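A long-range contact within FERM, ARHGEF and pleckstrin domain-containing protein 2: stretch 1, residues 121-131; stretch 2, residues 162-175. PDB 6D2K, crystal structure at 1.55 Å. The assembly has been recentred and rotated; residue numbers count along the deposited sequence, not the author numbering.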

# COMPACT_ATOMS: atom_id res chain seq x y z
N ALA A 121 16.13 -9.44 9.91
CA ALA A 121 15.42 -10.15 10.96
C ALA A 121 15.27 -9.31 12.22
O ALA A 121 14.19 -9.24 12.81
CB ALA A 121 16.12 -11.46 11.28
N ASN A 122 16.36 -8.66 12.65
CA ASN A 122 16.27 -7.83 13.84
C ASN A 122 15.30 -6.68 13.64
O ASN A 122 14.52 -6.35 14.53
CB ASN A 122 17.64 -7.28 14.27
CG ASN A 122 18.38 -8.22 15.19
OD1 ASN A 122 17.89 -8.57 16.26
ND2 ASN A 122 19.58 -8.63 14.79
N THR A 123 15.35 -6.07 12.46
CA THR A 123 14.47 -4.93 12.21
C THR A 123 12.99 -5.32 12.19
O THR A 123 12.13 -4.57 12.69
CB THR A 123 14.88 -4.19 10.94
OG1 THR A 123 16.21 -3.71 11.13
CG2 THR A 123 13.94 -3.01 10.70
N ALA A 124 12.69 -6.49 11.63
CA ALA A 124 11.32 -6.99 11.64
C ALA A 124 10.85 -7.18 13.08
O ALA A 124 9.74 -6.79 13.45
CB ALA A 124 11.23 -8.31 10.87
N ALA A 125 11.71 -7.81 13.87
CA ALA A 125 11.43 -8.08 15.28
C ALA A 125 11.22 -6.78 16.05
O ALA A 125 10.31 -6.68 16.91
CB ALA A 125 12.58 -8.87 15.88
N LEU A 126 12.05 -5.78 15.76
CA LEU A 126 11.90 -4.48 16.39
C LEU A 126 10.57 -3.82 16.01
O LEU A 126 9.87 -3.28 16.87
CB LEU A 126 13.08 -3.58 16.02
CG LEU A 126 13.08 -2.17 16.62
CD1 LEU A 126 13.08 -2.26 18.17
CD2 LEU A 126 14.27 -1.38 16.09
N LEU A 127 10.22 -3.83 14.73
CA LEU A 127 8.92 -3.32 14.30
C LEU A 127 7.78 -3.99 15.06
O LEU A 127 6.88 -3.31 15.57
CB LEU A 127 8.71 -3.55 12.79
CG LEU A 127 9.40 -2.54 11.89
CD1 LEU A 127 9.39 -3.04 10.44
CD2 LEU A 127 8.71 -1.19 11.98
N ILE A 128 7.79 -5.32 15.10
CA ILE A 128 6.72 -6.05 15.78
C ILE A 128 6.69 -5.69 17.26
O ILE A 128 5.62 -5.55 17.83
CB ILE A 128 6.87 -7.56 15.59
CG1 ILE A 128 6.78 -7.91 14.11
CG2 ILE A 128 5.78 -8.32 16.37
CD1 ILE A 128 7.16 -9.34 13.79
N SER A 129 7.86 -5.50 17.87
CA SER A 129 7.89 -5.17 19.30
C SER A 129 7.18 -3.84 19.60
O SER A 129 6.54 -3.68 20.65
CB SER A 129 9.32 -5.18 19.86
OG SER A 129 10.07 -4.06 19.43
N HIS A 130 7.31 -2.88 18.69
CA HIS A 130 6.60 -1.61 18.84
C HIS A 130 5.11 -1.77 18.58
O HIS A 130 4.29 -1.15 19.26
CB HIS A 130 7.20 -0.52 17.94
CG HIS A 130 8.46 0.07 18.50
ND1 HIS A 130 9.69 -0.08 17.90
CD2 HIS A 130 8.67 0.78 19.63
CE1 HIS A 130 10.61 0.54 18.64
NE2 HIS A 130 10.01 1.07 19.69
N LEU A 131 4.77 -2.62 17.62
CA LEU A 131 3.36 -2.91 17.37
C LEU A 131 2.71 -3.56 18.60
O LEU A 131 1.58 -3.22 18.95
CB LEU A 131 3.19 -3.80 16.13
CG LEU A 131 3.50 -3.14 14.79
CD1 LEU A 131 3.62 -4.18 13.67
CD2 LEU A 131 2.46 -2.10 14.45
N GLU A 162 12.00 -14.84 20.41
CA GLU A 162 12.94 -14.35 21.42
C GLU A 162 13.37 -12.91 21.16
O GLU A 162 13.40 -12.09 22.07
CB GLU A 162 14.16 -15.27 21.53
CG GLU A 162 13.82 -16.70 21.88
CD GLU A 162 13.08 -16.84 23.20
OE1 GLU A 162 12.31 -17.81 23.36
OE2 GLU A 162 13.27 -15.97 24.09
N LYS A 163 13.70 -12.59 19.91
CA LYS A 163 14.09 -11.22 19.59
C LYS A 163 12.94 -10.24 19.85
O LYS A 163 13.16 -9.14 20.35
CB LYS A 163 14.53 -11.10 18.13
CG LYS A 163 15.82 -11.82 17.79
CD LYS A 163 16.10 -11.73 16.29
CE LYS A 163 17.30 -12.58 15.89
NZ LYS A 163 18.56 -12.05 16.48
N ILE A 164 11.73 -10.65 19.48
CA ILE A 164 10.56 -9.78 19.64
C ILE A 164 10.34 -9.42 21.12
O ILE A 164 10.14 -8.25 21.46
CB ILE A 164 9.29 -10.44 19.08
CG1 ILE A 164 9.37 -10.56 17.56
CG2 ILE A 164 8.07 -9.62 19.49
CD1 ILE A 164 8.33 -11.48 16.95
N LEU A 165 10.39 -10.43 21.98
CA LEU A 165 10.22 -10.28 23.42
C LEU A 165 11.32 -9.42 24.01
O LEU A 165 11.07 -8.54 24.84
CB LEU A 165 10.26 -11.66 24.10
CG LEU A 165 8.97 -12.43 24.37
CD1 LEU A 165 7.80 -11.95 23.53
CD2 LEU A 165 9.21 -13.93 24.18
N ASP A 166 12.55 -9.68 23.59
CA ASP A 166 13.72 -8.93 24.03
C ASP A 166 13.58 -7.43 23.74
O ASP A 166 13.83 -6.59 24.61
CB ASP A 166 14.96 -9.51 23.34
CG ASP A 166 16.23 -8.75 23.65
OD1 ASP A 166 17.32 -9.25 23.28
OD2 ASP A 166 16.17 -7.65 24.23
N PHE A 167 13.19 -7.08 22.52
CA PHE A 167 13.00 -5.68 22.16
C PHE A 167 11.81 -5.06 22.90
O PHE A 167 11.87 -3.91 23.33
CB PHE A 167 12.79 -5.52 20.64
CG PHE A 167 14.05 -5.65 19.81
CD1 PHE A 167 15.14 -4.84 20.04
CD2 PHE A 167 14.10 -6.55 18.76
CE1 PHE A 167 16.29 -4.95 19.28
CE2 PHE A 167 15.24 -6.67 17.99
CZ PHE A 167 16.34 -5.87 18.25
N HIS A 168 10.71 -5.81 23.02
CA HIS A 168 9.52 -5.28 23.67
C HIS A 168 9.82 -4.85 25.11
O HIS A 168 9.28 -3.85 25.58
CB HIS A 168 8.39 -6.31 23.65
CG HIS A 168 7.07 -5.76 24.09
ND1 HIS A 168 6.02 -6.58 24.45
CD2 HIS A 168 6.63 -4.49 24.24
CE1 HIS A 168 4.99 -5.83 24.79
NE2 HIS A 168 5.33 -4.56 24.68
N GLN A 169 10.68 -5.59 25.79
CA GLN A 169 11.04 -5.26 27.17
C GLN A 169 11.65 -3.86 27.28
O GLN A 169 11.63 -3.25 28.35
CB GLN A 169 12.02 -6.29 27.74
CG GLN A 169 11.43 -7.65 27.94
CD GLN A 169 12.47 -8.69 28.30
OE1 GLN A 169 13.16 -8.56 29.31
NE2 GLN A 169 12.58 -9.73 27.48
N ARG A 170 12.19 -3.35 26.18
CA ARG A 170 12.82 -2.04 26.17
C ARG A 170 11.83 -0.88 26.09
O ARG A 170 12.22 0.27 26.26
CB ARG A 170 13.79 -1.91 24.99
CG ARG A 170 14.77 -3.06 24.85
CD ARG A 170 15.67 -2.85 23.64
NE ARG A 170 16.63 -3.94 23.54
CZ ARG A 170 17.68 -3.94 22.71
NH1 ARG A 170 17.89 -2.90 21.91
NH2 ARG A 170 18.50 -4.97 22.69
N HIS A 171 10.56 -1.17 25.81
CA HIS A 171 9.60 -0.11 25.49
C HIS A 171 8.70 0.25 26.65
O HIS A 171 7.65 0.87 26.43
CB HIS A 171 8.72 -0.51 24.31
CG HIS A 171 9.47 -0.98 23.12
ND1 HIS A 171 10.73 -0.50 22.79
CD2 HIS A 171 9.14 -1.88 22.15
CE1 HIS A 171 11.14 -1.09 21.68
NE2 HIS A 171 10.20 -1.92 21.27
N THR A 172 9.11 -0.13 27.85
CA THR A 172 8.36 0.14 29.07
C THR A 172 7.76 1.55 29.12
O THR A 172 8.47 2.54 28.95
CB THR A 172 9.27 -0.04 30.29
OG1 THR A 172 9.81 -1.37 30.26
CG2 THR A 172 8.48 0.15 31.57
N GLY A 173 6.46 1.62 29.35
CA GLY A 173 5.78 2.90 29.50
C GLY A 173 5.44 3.70 28.25
O GLY A 173 4.81 4.75 28.34
N GLN A 174 5.85 3.23 27.08
CA GLN A 174 5.55 3.97 25.85
C GLN A 174 4.08 3.90 25.44
O GLN A 174 3.45 2.86 25.54
CB GLN A 174 6.48 3.55 24.70
CG GLN A 174 7.89 4.13 24.89
CD GLN A 174 8.90 3.62 23.88
OE1 GLN A 174 8.56 3.34 22.72
NE2 GLN A 174 10.16 3.53 24.31
N THR A 175 3.55 5.03 24.99
CA THR A 175 2.13 5.11 24.67
C THR A 175 1.88 4.52 23.28
O THR A 175 2.82 4.29 22.52
CB THR A 175 1.66 6.57 24.67
OG1 THR A 175 2.30 7.28 23.60
CG2 THR A 175 2.00 7.26 26.02

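This is a close helix-on-helix packing, made intimate by small residues on one side and finished by a polar cluster around Ser129 and His171. The helix axes cross at -53° and approach to 8.1 Å, a spacing that Ala125 and Ser129, one turn apart, make possible: Ala125 CA lies 4.8 Å from Ile164 CA, and Ser129 CA 4.7 Å from His168 CA.

Ala125 points toward the partner yet costs little space, so its CB rests 3.7 Å from Lys163 CB and 4.0 Å from Ile164 CG1. Deeper in, Ile128 CD1 meets Ile164 CD1 at 4.0 Å, two branched chains filling a buried apolar layer.

Phe167 is the knob. Its ring settles among Asn122, Ala125, Leu126 and Ser129, and Leu126 covers one face, with Leu126 CD1 4.2 Å from the centroid of the Phe167 ring in a CH-pi contact. At the exposed margin, the long Lys163 chain brings NZ to 3.6 Å from Asn122 OD1, a loose approach that suits a solvent-facing edge.

The polar cluster turns on Ser129. Ser129 OG donates to Leu126 O of its own helix (2.7 Å) and accepts from His171 NE2 (2.8 Å), so a buried hydroxyl is satisfied both ways while its small side chain still permits close packing. Chi1 in the p well serves this arrangement. His171, pointing toward the first helix, does double duty: its edge meets Ser129 OG, while one face takes the His130 ring in an offset stack, centroids 3.8 Å apart and planes at 17°. His130 begins sideways, but its end reaches in to make that stack.

From His171 itself a type II turn runs to Gln174 and reverses the chain; Gly173, at phi 79°, suits the positive-phi position. Altogether 609 Å² is buried, summed over both sides.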